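PDB 5OEN: signal transducer and activator of transcription from Mus musculus, which probably relays signals to the nucleus as a STAT-family transcription factor, using its helical coiled-coil domain to bind a partner protein. Local coordinates for residues L25-Y36 against L139-R147. The protein carries 2 engineered substitutions. Numbering follows the deposited sequence.
Sequences LKDEQDVFSFRY and LKEMSHMLR
M142 reaches the helix of K26 because its CG lies beside its own backbone N (chi1 -81°) and the chain stays extended through chi2, which puts SD against the aliphatic base of K26, 3.8 Å from K26 CG. On the facing helix, Q29 starts with a similar first torsion (chi1 -68°) and runs extended beyond CG. The two side chains, Q29 and M142, cross at about a right angle, with Q29 CD 4.0 Å from M142 CB. L25 and L139, also crossing nearly perpendicularly, meet methyl to methyl, L25 CD2 to L139 CD2 at 3.7 Å, and both also touch helix 50-104. K26 turns its ammonium away to D30, a salt bridge in which K26 NZ lies 3.1 Å from D30 OD1 and meets it on the syn lone pair. Farther along, M145 and L146 are poorly ordered: the M145 chain, bent twice, brings CE within 3.7 Å of S33 CB, while L146 CD1 approaches F32 CE2 obliquely at 4.0 Å. Packing is largely apolar, with helix 151-173 completing the surroundings of L139. Residues 25-36 of helix 2-40 run in the same direction as the end of helix 115-142 and the residues that follow it, as in the long four-helix bundle of the STAT coiled-coil domain.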
loop_
_atom_site.group_PDB
_atom_site.type_symbol
_atom_site.label_atom_id
_atom_site.label_comp_id
_atom_site.label_asym_id
_atom_site.label_seq_id
_atom_site.Cartn_x
_atom_site.Cartn_y
_atom_site.Cartn_z
ATOM N N LEU B 25 1.614 4.702 -4.709
ATOM C CA LEU B 25 0.280 5.287 -4.771
ATOM C C LEU B 25 -0.744 4.371 -4.115
ATOM O O LEU B 25 -1.521 4.801 -3.257
ATOM C CB LEU B 25 -0.106 5.565 -6.224
ATOM C CG LEU B 25 -1.490 6.178 -6.447
ATOM C CD1 LEU B 25 -1.541 7.600 -5.913
ATOM C CD2 LEU B 25 -1.861 6.146 -7.919
ATOM N N LYS B 26 -0.758 3.098 -4.517
ATOM C CA LYS B 26 -1.695 2.141 -3.940
ATOM C C LYS B 26 -1.614 2.156 -2.418
ATOM O O LYS B 26 -2.637 2.249 -1.728
ATOM C CB LYS B 26 -1.403 0.742 -4.489
ATOM C CG LYS B 26 -2.625 -0.159 -4.617
ATOM C CD LYS B 26 -3.223 -0.505 -3.263
ATOM C CE LYS B 26 -4.408 -1.442 -3.401
ATOM N NZ LYS B 26 -5.103 -1.647 -2.100
ATOM N N ASP B 27 -0.396 2.078 -1.875
ATOM C CA ASP B 27 -0.221 2.105 -0.426
ATOM C C ASP B 27 -0.869 3.338 0.191
ATOM O O ASP B 27 -1.482 3.257 1.262
ATOM C CB ASP B 27 1.267 2.060 -0.077
ATOM C CG ASP B 27 1.854 0.666 -0.192
ATOM O OD1 ASP B 27 1.152 -0.239 -0.692
ATOM O OD2 ASP B 27 3.017 0.472 0.224
ATOM N N GLU B 28 -0.743 4.490 -0.469
ATOM C CA GLU B 28 -1.268 5.730 0.091
ATOM C C GLU B 28 -2.781 5.832 -0.036
ATOM O O GLU B 28 -3.431 6.415 0.838
ATOM C CB GLU B 28 -0.604 6.930 -0.583
ATOM C CG GLU B 28 0.614 7.448 0.165
ATOM C CD GLU B 28 0.258 8.473 1.224
ATOM O OE1 GLU B 28 -0.610 9.329 0.955
ATOM O OE2 GLU B 28 0.842 8.421 2.327
ATOM N N GLN B 29 -3.364 5.284 -1.105
ATOM C CA GLN B 29 -4.819 5.304 -1.223
ATOM C C GLN B 29 -5.473 4.517 -0.097
ATOM O O GLN B 29 -6.575 4.866 0.343
ATOM C CB GLN B 29 -5.249 4.759 -2.587
ATOM C CG GLN B 29 -4.867 5.664 -3.752
ATOM C CD GLN B 29 -5.586 5.311 -5.038
ATOM O OE1 GLN B 29 -6.407 4.394 -5.076
ATOM N NE2 GLN B 29 -5.284 6.044 -6.103
ATOM N N ASP B 30 -4.813 3.461 0.387
ATOM C CA ASP B 30 -5.294 2.772 1.580
ATOM C C ASP B 30 -5.221 3.682 2.801
ATOM O O ASP B 30 -6.153 3.717 3.614
ATOM C CB ASP B 30 -4.479 1.500 1.821
ATOM C CG ASP B 30 -4.622 0.485 0.700
ATOM O OD1 ASP B 30 -5.693 0.441 0.060
ATOM O OD2 ASP B 30 -3.658 -0.275 0.464
ATOM N N VAL B 31 -4.117 4.421 2.946
ATOM C CA VAL B 31 -3.964 5.351 4.065
ATOM C C VAL B 31 -5.143 6.315 4.115
ATOM O O VAL B 31 -5.792 6.482 5.155
ATOM C CB VAL B 31 -2.624 6.101 3.951
ATOM C CG1 VAL B 31 -2.517 7.204 4.998
ATOM C CG2 VAL B 31 -1.460 5.125 4.084
ATOM N N PHE B 32 -5.441 6.960 2.987
ATOM C CA PHE B 32 -6.498 7.967 2.963
ATOM C C PHE B 32 -7.825 7.379 3.420
ATOM O O PHE B 32 -8.469 7.906 4.333
ATOM C CB PHE B 32 -6.625 8.561 1.560
ATOM C CG PHE B 32 -7.872 9.375 1.360
ATOM C CD1 PHE B 32 -7.923 10.700 1.758
ATOM C CD2 PHE B 32 -8.997 8.812 0.783
ATOM C CE1 PHE B 32 -9.072 11.449 1.580
ATOM C CE2 PHE B 32 -10.147 9.555 0.603
ATOM C CZ PHE B 32 -10.184 10.875 1.003
ATOM N N SER B 33 -8.252 6.279 2.796
ATOM C CA SER B 33 -9.550 5.699 3.129
ATOM C C SER B 33 -9.601 5.261 4.586
ATOM O O SER B 33 -10.651 5.354 5.234
ATOM C CB SER B 33 -9.851 4.523 2.202
ATOM O OG SER B 33 -8.821 3.552 2.264
ATOM N N PHE B 34 -8.479 4.772 5.119
ATOM C CA PHE B 34 -8.416 4.424 6.534
ATOM C C PHE B 34 -8.629 5.660 7.400
ATOM O O PHE B 34 -9.529 5.697 8.247
ATOM C CB PHE B 34 -7.073 3.763 6.851
ATOM C CG PHE B 34 -6.840 3.531 8.319
ATOM C CD1 PHE B 34 -7.534 2.542 8.997
ATOM C CD2 PHE B 34 -5.922 4.297 9.022
ATOM C CE1 PHE B 34 -7.322 2.326 10.347
ATOM C CE2 PHE B 34 -5.706 4.083 10.370
ATOM C CZ PHE B 34 -6.406 3.097 11.033
ATOM N N ARG B 35 -7.804 6.689 7.195
ATOM C CA ARG B 35 -7.982 7.938 7.926
ATOM C C ARG B 35 -9.363 8.530 7.679
ATOM O O ARG B 35 -10.020 9.003 8.613
ATOM C CB ARG B 35 -6.901 8.937 7.523
ATOM C CG ARG B 35 -5.499 8.487 7.856
ATOM C CD ARG B 35 -4.485 9.543 7.460
ATOM N NE ARG B 35 -3.121 9.169 7.821
ATOM C CZ ARG B 35 -2.046 9.889 7.514
ATOM N NH1 ARG B 35 -2.174 11.023 6.838
ATOM N NH2 ARG B 35 -0.843 9.473 7.880
ATOM N N TYR B 36 -9.811 8.530 6.422
ATOM C CA TYR B 36 -11.137 9.049 6.107
ATOM C C TYR B 36 -12.206 8.326 6.919
ATOM O O TYR B 36 -13.068 8.958 7.538
ATOM C CB TYR B 36 -11.405 8.906 4.606
ATOM C CG TYR B 36 -12.553 9.741 4.073
ATOM C CD1 TYR B 36 -13.331 9.291 3.011
ATOM C CD2 TYR B 36 -12.844 10.987 4.609
ATOM C CE1 TYR B 36 -14.375 10.052 2.514
ATOM C CE2 TYR B 36 -13.883 11.753 4.119
ATOM C CZ TYR B 36 -14.644 11.284 3.072
ATOM O OH TYR B 36 -15.676 12.055 2.586
ATOM N N LEU B 139 -4.175 1.111 -12.398
ATOM C CA LEU B 139 -4.564 2.477 -12.061
ATOM C C LEU B 139 -6.042 2.719 -12.323
ATOM O O LEU B 139 -6.686 3.482 -11.595
ATOM C CB LEU B 139 -3.712 3.471 -12.851
ATOM C CG LEU B 139 -2.237 3.515 -12.445
ATOM C CD1 LEU B 139 -1.396 4.189 -13.517
ATOM C CD2 LEU B 139 -2.075 4.232 -11.113
ATOM N N LYS B 140 -6.601 2.080 -13.353
ATOM C CA LYS B 140 -8.026 2.218 -13.621
ATOM C C LYS B 140 -8.858 1.641 -12.485
ATOM O O LYS B 140 -9.947 2.147 -12.192
ATOM C CB LYS B 140 -8.371 1.539 -14.947
ATOM C CG LYS B 140 -9.814 1.717 -15.394
ATOM C CD LYS B 140 -9.965 1.502 -16.898
ATOM C CE LYS B 140 -9.451 0.137 -17.353
ATOM N NZ LYS B 140 -10.235 -0.994 -16.781
ATOM N N GLU B 141 -8.364 0.587 -11.832
ATOM C CA GLU B 141 -9.059 0.044 -10.670
ATOM C C GLU B 141 -8.899 0.960 -9.463
ATOM O O GLU B 141 -9.851 1.165 -8.699
ATOM C CB GLU B 141 -8.537 -1.359 -10.360
ATOM C CG GLU B 141 -8.829 -2.373 -11.458
ATOM C CD GLU B 141 -8.064 -3.673 -11.282
ATOM O OE1 GLU B 141 -7.498 -3.891 -10.191
ATOM O OE2 GLU B 141 -8.024 -4.476 -12.240
ATOM N N MET B 142 -7.702 1.521 -9.273
ATOM C CA MET B 142 -7.503 2.508 -8.218
ATOM C C MET B 142 -8.354 3.748 -8.450
ATOM O O MET B 142 -8.788 4.393 -7.490
ATOM C CB MET B 142 -6.025 2.891 -8.133
ATOM C CG MET B 142 -5.174 1.903 -7.356
ATOM S SD MET B 142 -3.406 2.158 -7.588
ATOM C CE MET B 142 -3.075 0.970 -8.882
ATOM N N SER B 143 -8.600 4.098 -9.715
ATOM C CA SER B 143 -9.440 5.253 -10.015
ATOM C C SER B 143 -10.829 5.104 -9.409
ATOM O O SER B 143 -11.499 6.108 -9.140
ATOM C CB SER B 143 -9.540 5.445 -11.530
ATOM O OG SER B 143 -10.371 6.547 -11.851
ATOM N N HIS B 144 -11.277 3.867 -9.187
ATOM C CA HIS B 144 -12.580 3.593 -8.593
ATOM C C HIS B 144 -12.565 3.690 -7.069
ATOM O O HIS B 144 -13.505 3.218 -6.419
ATOM C CB HIS B 144 -13.066 2.206 -9.024
ATOM C CG HIS B 144 -13.008 1.976 -10.503
ATOM N ND1 HIS B 144 -12.854 0.723 -11.058
ATOM C CD2 HIS B 144 -13.084 2.841 -11.544
ATOM C CE1 HIS B 144 -12.837 0.826 -12.375
ATOM N NE2 HIS B 144 -12.974 2.100 -12.695
ATOM N N MET B 145 -11.519 4.289 -6.494
ATOM C CA MET B 145 -11.431 4.427 -5.044
ATOM C C MET B 145 -12.676 5.102 -4.479
ATOM O O MET B 145 -13.254 4.640 -3.489
ATOM C CB MET B 145 -10.175 5.223 -4.681
ATOM C CG MET B 145 -9.936 5.398 -3.184
ATOM S SD MET B 145 -9.406 3.878 -2.372
ATOM C CE MET B 145 -10.778 3.587 -1.259
ATOM N N LEU B 146 -13.104 6.197 -5.101
ATOM C CA LEU B 146 -14.229 6.989 -4.627
ATOM C C LEU B 146 -15.305 7.064 -5.706
ATOM O O LEU B 146 -15.124 6.602 -6.835
ATOM C CB LEU B 146 -13.766 8.394 -4.216
ATOM C CG LEU B 146 -12.957 8.427 -2.916
ATOM C CD1 LEU B 146 -11.856 9.471 -2.979
ATOM C CD2 LEU B 146 -13.871 8.688 -1.726
ATOM N N ARG B 147 -16.442 7.660 -5.338
ATOM C CA ARG B 147 -17.622 7.677 -6.196
ATOM C C ARG B 147 -17.352 8.383 -7.519
ATOM O O ARG B 147 -17.385 7.749 -8.578
ATOM C CB ARG B 147 -18.793 8.339 -5.466
ATOM C CG ARG B 147 -19.341 7.507 -4.315
ATOM C CD ARG B 147 -20.442 8.230 -3.556
ATOM N NE ARG B 147 -20.771 7.545 -2.307
ATOM C CZ ARG B 147 -21.663 7.978 -1.420
ATOM N NH1 ARG B 147 -22.331 9.105 -1.635
ATOM N NH2 ARG B 147 -21.887 7.283 -0.314
#